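Local structure of dimethylsulfoniopropionate lyase (Roseovarius nubinhibens, 4B29) at residues Y156-G161 with L173-G178; L164-N169 with A190-T195. The protein probably cleaves dimethylsulfoniopropionate to release dimethyl sulfide, using a zinc-binding cupin-type fold. All coordinates share one frame; numbering follows the deposited sequence.

Along the chain, strand 153-159 leads into a corner at Ser160, strand 163-167 runs in the other sheet, strand 173-175 returns beside it, and strand 189-192 comes later. Interaction 1 closes the 11-residue loop from 161 to 173, which contains strand 163-167. Interaction 2 closes the 20-residue loop from 169 to 190, which contains 173-178. The segments alternate, so the two contacts cross. Interaction 1 ties the sheet holding strand 153-159 to the sheet holding strands 163-167, 173-175 and 189-192; interaction 2 pairs two strands within the latter. They meet at Phe165, whose N lies 2.8 Å from Leu173 O and whose ring packs on Leu175.

Interaction 1 (Y156-G161 with L173-G178); sequences YSVVSG and LMLEPG. With PO4 (phosphate ion), chain B; EDO (1,2-ethanediol), chain F.
The Tyr156 ring meets two bound groups at its hydroxyl end: phosphate atom O3 lies at the edge, in the ring plane, and ethanediol O1 approaches obliquely. Tyr156 OH donates to phosphate O3 at 2.6 Å and accepts a weak bond from ethanediol O1 at 3.0 Å. Both molecules probably come from the crystallisation liquor; Tyr145 and His148 also hold the phosphate, Thr135 and Thr200 the ethanediol. Elsewhere around the same ring, Phe165 packs edge-to-face and the His183 ring meets it with the planes at about 55°.

Two residues further on, the strand meets 173-178. Val158 turns toward it, with CG2 beside its own backbone N and CG1 anti to that N (chi1 -177°). CG2 thereby reaches Leu175 CB at 3.6 Å, and CG1 lies over the peptide between Glu176 and Pro177. The single hydrogen bond across the contact runs from Gly178 N to Val158 O, short at 2.7 Å and nearly straight (166°). The same oxygen receives a CA-H contact from Pro177. Around the corner, where Val159 and Ser160 form a classic beta bulge against Leu199, the carbonyls close on the proline ring: Val159 O lies 3.5 Å from Pro177 CB, and Gly161 O lies 3.3 Å from Pro177 CD.

The Glu176 carboxylate is turned to Arg162, with OE2 in a salt bridge to its NE. At the corner after strand 153-159 the contact joins the two sheets of the cupin beta-barrel by mixed chemistry: one backbone hydrogen bond, an apolar touch of Val158 on Leu175, and carbonyls packed on Pro177, which has no N-H to donate and meets them through carbon.

Interaction 2 (L164-N169 with A190-T195); sequences LFHLRN and AMTTLT
Leu164 and Thr192, and His166 and Ala190, form hydrogen-bonded antiparallel pairs flanking the non-hydrogen-bonded pair Phe165-Met191. The short strands run at 159° to each other, their axes 4.6 Å apart at closest approach. Leu164 N bonds Thr192 O at 2.9 Å, and Thr192 N returns to Leu164 O at the same distance. The reciprocal bonds between His166 and Ala190 are just as short.

Phe165 and Met191 share one face of the sheet, running alongside each other from neighbouring strands. Met191 CG sits 3.8 Å from the centroid of the Phe165 ring, almost straight above it, a CH-pi contact. With CG anti to the backbone N (chi1 -171°) and SD continuing the extended chain (chi2 -165°), SD follows CG obliquely to the ring, 3.5 Å from Phe165 CZ: a Met-aromatic contact. Ile198 of the other sheet covers both residues.

On the other face, the His166 ring turns its edge to Ala190 and Thr192. A water bridges the two polar side chains, 2.9 Å from His166 NE2 and 2.6 Å from Thr192 OG1; the latter also bonds Asp144.

Such a pair, with an apolar face turned to a second sheet and a more polar face outward, suits the two facing sheets of the cupin beta-barrel. Here the Phe165 side chain lies about 8 Å from the bound zinc ion, whose ligand His189 directly precedes Ala190.

Interaction 1 (Y156-G161 with L173-G178)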
loop_
_atom_site.group_PDB
_atom_site.type_symbol
_atom_site.label_atom_id
_atom_site.label_comp_id
_atom_site.label_asym_id
_atom_site.label_seq_id
_atom_site.Cartn_x
_atom_site.Cartn_y
_atom_site.Cartn_z
ATOM N N TYR A 156 -0.986 2.182 -7.996
ATOM C CA TYR A 156 -1.351 2.732 -6.700
ATOM C C TYR A 156 -2.820 3.149 -6.677
ATOM O O TYR A 156 -3.376 3.583 -7.686
ATOM C CB TYR A 156 -0.553 4.055 -6.457
ATOM C CG TYR A 156 0.601 3.883 -5.541
ATOM C CD1 TYR A 156 1.809 3.337 -6.031
ATOM C CD2 TYR A 156 0.520 4.206 -4.199
ATOM C CE1 TYR A 156 2.924 3.192 -5.165
ATOM C CE2 TYR A 156 1.593 4.064 -3.347
ATOM C CZ TYR A 156 2.779 3.510 -3.824
ATOM O OH TYR A 156 3.848 3.389 -2.972
ATOM N N SER A 157 -3.438 3.030 -5.482
ATOM C CA SER A 157 -4.677 3.795 -5.185
ATOM C C SER A 157 -4.449 4.466 -3.853
ATOM O O SER A 157 -3.702 3.965 -2.995
ATOM C CB SER A 157 -5.963 2.924 -5.152
ATOM O OG SER A 157 -5.984 2.077 -3.987
ATOM N N VAL A 158 -5.123 5.614 -3.680
ATOM C CA VAL A 158 -5.115 6.259 -2.379
ATOM C C VAL A 158 -6.384 5.879 -1.588
ATOM O O VAL A 158 -7.496 6.000 -2.100
ATOM C CB VAL A 158 -5.104 7.797 -2.585
ATOM C CG1 VAL A 158 -5.023 8.497 -1.158
ATOM C CG2 VAL A 158 -3.849 8.140 -3.401
ATOM N N VAL A 159 -6.186 5.450 -0.335
ATOM C CA VAL A 159 -7.345 5.087 0.487
ATOM C C VAL A 159 -7.747 6.290 1.319
ATOM O O VAL A 159 -8.955 6.594 1.385
ATOM C CB VAL A 159 -7.023 3.908 1.440
ATOM C CG1 VAL A 159 -8.278 3.533 2.280
ATOM C CG2 VAL A 159 -6.622 2.675 0.554
ATOM N N SER A 160 -6.760 6.908 1.927
ATOM C CA SER A 160 -7.096 8.096 2.769
ATOM C C SER A 160 -5.892 8.998 2.830
ATOM O O SER A 160 -4.733 8.605 2.529
ATOM C CB SER A 160 -7.580 7.627 4.175
ATOM O OG SER A 160 -6.636 6.765 4.800
ATOM N N GLY A 161 -6.121 10.258 3.197
ATOM C CA GLY A 161 -4.995 11.199 3.193
ATOM C C GLY A 161 -4.757 11.697 1.766
ATOM O O GLY A 161 -5.674 11.698 0.926
ATOM N N LEU A 173 1.698 14.420 -9.699
ATOM C CA LEU A 173 0.229 14.398 -9.440
ATOM C C LEU A 173 -0.016 14.414 -7.960
ATOM O O LEU A 173 0.554 13.620 -7.193
ATOM C CB LEU A 173 -0.413 13.105 -10.025
ATOM C CG LEU A 173 -0.221 12.895 -11.527
ATOM C CD1 LEU A 173 -0.756 11.463 -11.915
ATOM C CD2 LEU A 173 -0.965 13.997 -12.367
ATOM N N MET A 174 -0.934 15.285 -7.502
ATOM C CA MET A 174 -1.317 15.263 -6.106
ATOM C C MET A 174 -2.570 14.409 -6.007
ATOM O O MET A 174 -3.597 14.733 -6.631
ATOM C CB MET A 174 -1.650 16.715 -5.688
ATOM C CG MET A 174 -1.999 16.808 -4.215
ATOM S SD MET A 174 -0.646 16.538 -3.069
ATOM C CE MET A 174 0.233 18.121 -3.175
ATOM N N LEU A 175 -2.461 13.239 -5.348
ATOM C CA LEU A 175 -3.576 12.286 -5.364
ATOM C C LEU A 175 -4.316 12.213 -4.041
ATOM O O LEU A 175 -3.683 12.235 -2.970
ATOM C CB LEU A 175 -3.034 10.855 -5.646
ATOM C CG LEU A 175 -2.261 10.765 -6.985
ATOM C CD1 LEU A 175 -1.826 9.291 -7.152
ATOM C CD2 LEU A 175 -3.114 11.283 -8.199
ATOM N N GLU A 176 -5.638 12.129 -4.164
ATOM C CA GLU A 176 -6.589 12.086 -3.058
ATOM C C GLU A 176 -7.346 10.753 -3.136
ATOM O O GLU A 176 -7.215 10.007 -4.131
ATOM C CB GLU A 176 -7.567 13.273 -3.219
ATOM C CG GLU A 176 -6.738 14.520 -2.840
ATOM C CD GLU A 176 -7.476 15.810 -2.669
ATOM O OE1 GLU A 176 -8.723 15.861 -2.810
ATOM O OE2 GLU A 176 -6.753 16.793 -2.372
ATOM N N PRO A 177 -8.189 10.458 -2.133
ATOM C CA PRO A 177 -8.801 9.096 -2.045
ATOM C C PRO A 177 -9.554 8.611 -3.269
ATOM O O PRO A 177 -10.413 9.317 -3.840
ATOM C CB PRO A 177 -9.753 9.221 -0.860
ATOM C CG PRO A 177 -8.963 10.186 0.104
ATOM C CD PRO A 177 -8.400 11.234 -0.885
ATOM N N GLY A 178 -9.184 7.406 -3.725
ATOM C CA GLY A 178 -9.793 6.787 -4.891
ATOM C C GLY A 178 -9.048 7.040 -6.205
ATOM O O GLY A 178 -9.311 6.338 -7.198
HETATM P P PO4 B . 6.497 1.281 -3.705
HETATM O O1 PO4 B . 7.241 1.161 -2.408
HETATM O O2 PO4 B . 5.209 0.444 -3.577
HETATM O O3 PO4 B . 6.147 2.722 -4.052
HETATM O O4 PO4 B . 7.285 0.747 -4.857
HETATM C C1 EDO F . 2.381 0.375 -1.282
HETATM O O1 EDO F . 2.217 1.780 -1.076
HETATM C C2 EDO F . 3.553 -0.046 -0.438
HETATM O O2 EDO F . 3.800 -1.377 -0.841
#

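Interaction 2 (L164-N169 with A190-T195)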
loop_
_atom_site.group_PDB
_atom_site.type_symbol
_atom_site.label_atom_id
_atom_site.label_comp_id
_atom_site.label_asym_id
_atom_site.label_seq_id
_atom_site.Cartn_x
_atom_site.Cartn_y
_atom_site.Cartn_z
ATOM N N LEU A 164 1.878 13.886 -2.840
ATOM C CA LEU A 164 2.383 14.286 -4.151
ATOM C C LEU A 164 3.217 13.150 -4.715
ATOM O O LEU A 164 4.218 12.768 -4.094
ATOM C CB LEU A 164 3.224 15.570 -3.995
ATOM C CG LEU A 164 3.720 16.136 -5.319
ATOM C CD1 LEU A 164 2.549 16.571 -6.205
ATOM C CD2 LEU A 164 4.711 17.323 -4.953
ATOM N N PHE A 165 2.796 12.662 -5.892
ATOM C CA PHE A 165 3.436 11.518 -6.568
ATOM C C PHE A 165 4.303 11.945 -7.727
ATOM O O PHE A 165 3.843 12.685 -8.606
ATOM C CB PHE A 165 2.356 10.567 -7.068
ATOM C CG PHE A 165 1.777 9.716 -5.971
ATOM C CD1 PHE A 165 0.847 10.241 -5.031
ATOM C CD2 PHE A 165 2.242 8.394 -5.828
ATOM C CE1 PHE A 165 0.318 9.451 -3.997
ATOM C CE2 PHE A 165 1.701 7.563 -4.796
ATOM C CZ PHE A 165 0.753 8.084 -3.900
ATOM N N HIS A 166 5.561 11.474 -7.702
ATOM C CA HIS A 166 6.572 11.762 -8.713
ATOM C C HIS A 166 6.849 10.509 -9.535
ATOM O O HIS A 166 6.869 9.390 -8.960
ATOM C CB HIS A 166 7.899 12.139 -8.038
ATOM C CG HIS A 166 7.771 13.238 -7.022
ATOM N ND1 HIS A 166 7.628 14.567 -7.393
ATOM C CD2 HIS A 166 7.772 13.212 -5.669
ATOM C CE1 HIS A 166 7.538 15.314 -6.297
ATOM N NE2 HIS A 166 7.635 14.519 -5.238
ATOM N N LEU A 167 7.044 10.691 -10.828
ATOM C CA LEU A 167 7.394 9.538 -11.707
ATOM C C LEU A 167 8.297 10.020 -12.802
ATOM O O LEU A 167 7.995 11.017 -13.458
ATOM C CB LEU A 167 6.081 8.963 -12.312
ATOM C CG LEU A 167 6.196 7.846 -13.354
ATOM C CD1 LEU A 167 6.890 6.586 -12.752
ATOM C CD2 LEU A 167 4.808 7.499 -13.942
ATOM N N ARG A 168 9.403 9.316 -13.058
ATOM C CA ARG A 168 10.293 9.762 -14.120
ATOM C C ARG A 168 9.540 9.807 -15.448
ATOM O O ARG A 168 8.703 8.934 -15.751
ATOM C CB ARG A 168 11.526 8.870 -14.206
ATOM C CG ARG A 168 12.527 9.084 -13.004
ATOM C CD ARG A 168 13.135 10.554 -12.788
ATOM N NE ARG A 168 13.800 11.033 -13.978
ATOM C CZ ARG A 168 15.078 10.790 -14.332
ATOM N NH1 ARG A 168 15.865 10.051 -13.562
ATOM N NH2 ARG A 168 15.575 11.289 -15.480
ATOM N N ASN A 169 9.821 10.858 -16.233
ATOM C CA ASN A 169 9.244 10.996 -17.565
ATOM C C ASN A 169 7.715 11.187 -17.514
ATOM O O ASN A 169 7.034 10.899 -18.472
ATOM C CB ASN A 169 9.638 9.778 -18.436
ATOM C CG ASN A 169 9.217 9.911 -19.891
ATOM O OD1 ASN A 169 9.382 10.962 -20.527
ATOM N ND2 ASN A 169 8.669 8.831 -20.427
ATOM N N ALA A 190 8.560 8.427 -6.796
ATOM C CA ALA A 190 8.793 8.908 -5.434
ATOM C C ALA A 190 7.515 9.569 -4.931
ATOM O O ALA A 190 6.538 9.693 -5.677
ATOM C CB ALA A 190 9.976 9.938 -5.437
ATOM N N MET A 191 7.467 9.897 -3.647
ATOM C CA MET A 191 6.230 10.452 -3.118
ATOM C C MET A 191 6.560 11.328 -1.900
ATOM O O MET A 191 7.405 10.949 -1.105
ATOM C CB MET A 191 5.334 9.289 -2.647
ATOM C CG MET A 191 3.907 9.741 -2.265
ATOM S SD MET A 191 3.037 8.428 -1.320
ATOM C CE MET A 191 3.970 8.504 0.202
ATOM N N THR A 192 5.840 12.441 -1.744
ATOM C CA THR A 192 6.064 13.345 -0.611
ATOM C C THR A 192 4.735 13.564 0.092
ATOM O O THR A 192 3.727 13.927 -0.559
ATOM C CB THR A 192 6.499 14.719 -1.173
ATOM O OG1 THR A 192 7.647 14.508 -1.997
ATOM C CG2 THR A 192 6.813 15.700 -0.010
ATOM N N THR A 193 4.714 13.376 1.405
ATOM C CA THR A 193 3.541 13.822 2.167
ATOM C C THR A 193 3.886 15.231 2.736
ATOM O O THR A 193 5.021 15.525 3.118
ATOM C CB THR A 193 3.160 12.917 3.352
ATOM O OG1 THR A 193 4.341 12.577 4.065
ATOM C CG2 THR A 193 2.510 11.575 2.864
ATOM N N LEU A 194 2.856 16.047 2.765
ATOM C CA LEU A 194 2.964 17.416 3.296
ATOM C C LEU A 194 2.280 17.414 4.659
ATOM O O LEU A 194 2.745 16.741 5.568
ATOM C CB LEU A 194 2.349 18.381 2.285
ATOM C CG LEU A 194 3.062 18.594 0.938
ATOM C CD1 LEU A 194 4.540 18.890 1.119
ATOM C CD2 LEU A 194 2.849 17.427 -0.038
ATOM N N THR A 195 1.154 18.104 4.801
ATOM C CA THR A 195 0.481 18.235 6.076
ATOM C C THR A 195 -0.385 17.021 6.490
ATOM O O THR A 195 -0.705 16.824 7.672
ATOM C CB THR A 195 -0.397 19.535 5.965
ATOM O OG1 THR A 195 0.529 20.639 6.052
ATOM C CG2 THR A 195 -1.303 19.630 7.070
HETATM O O HOH W 1 8.437 16.590 -3.402
#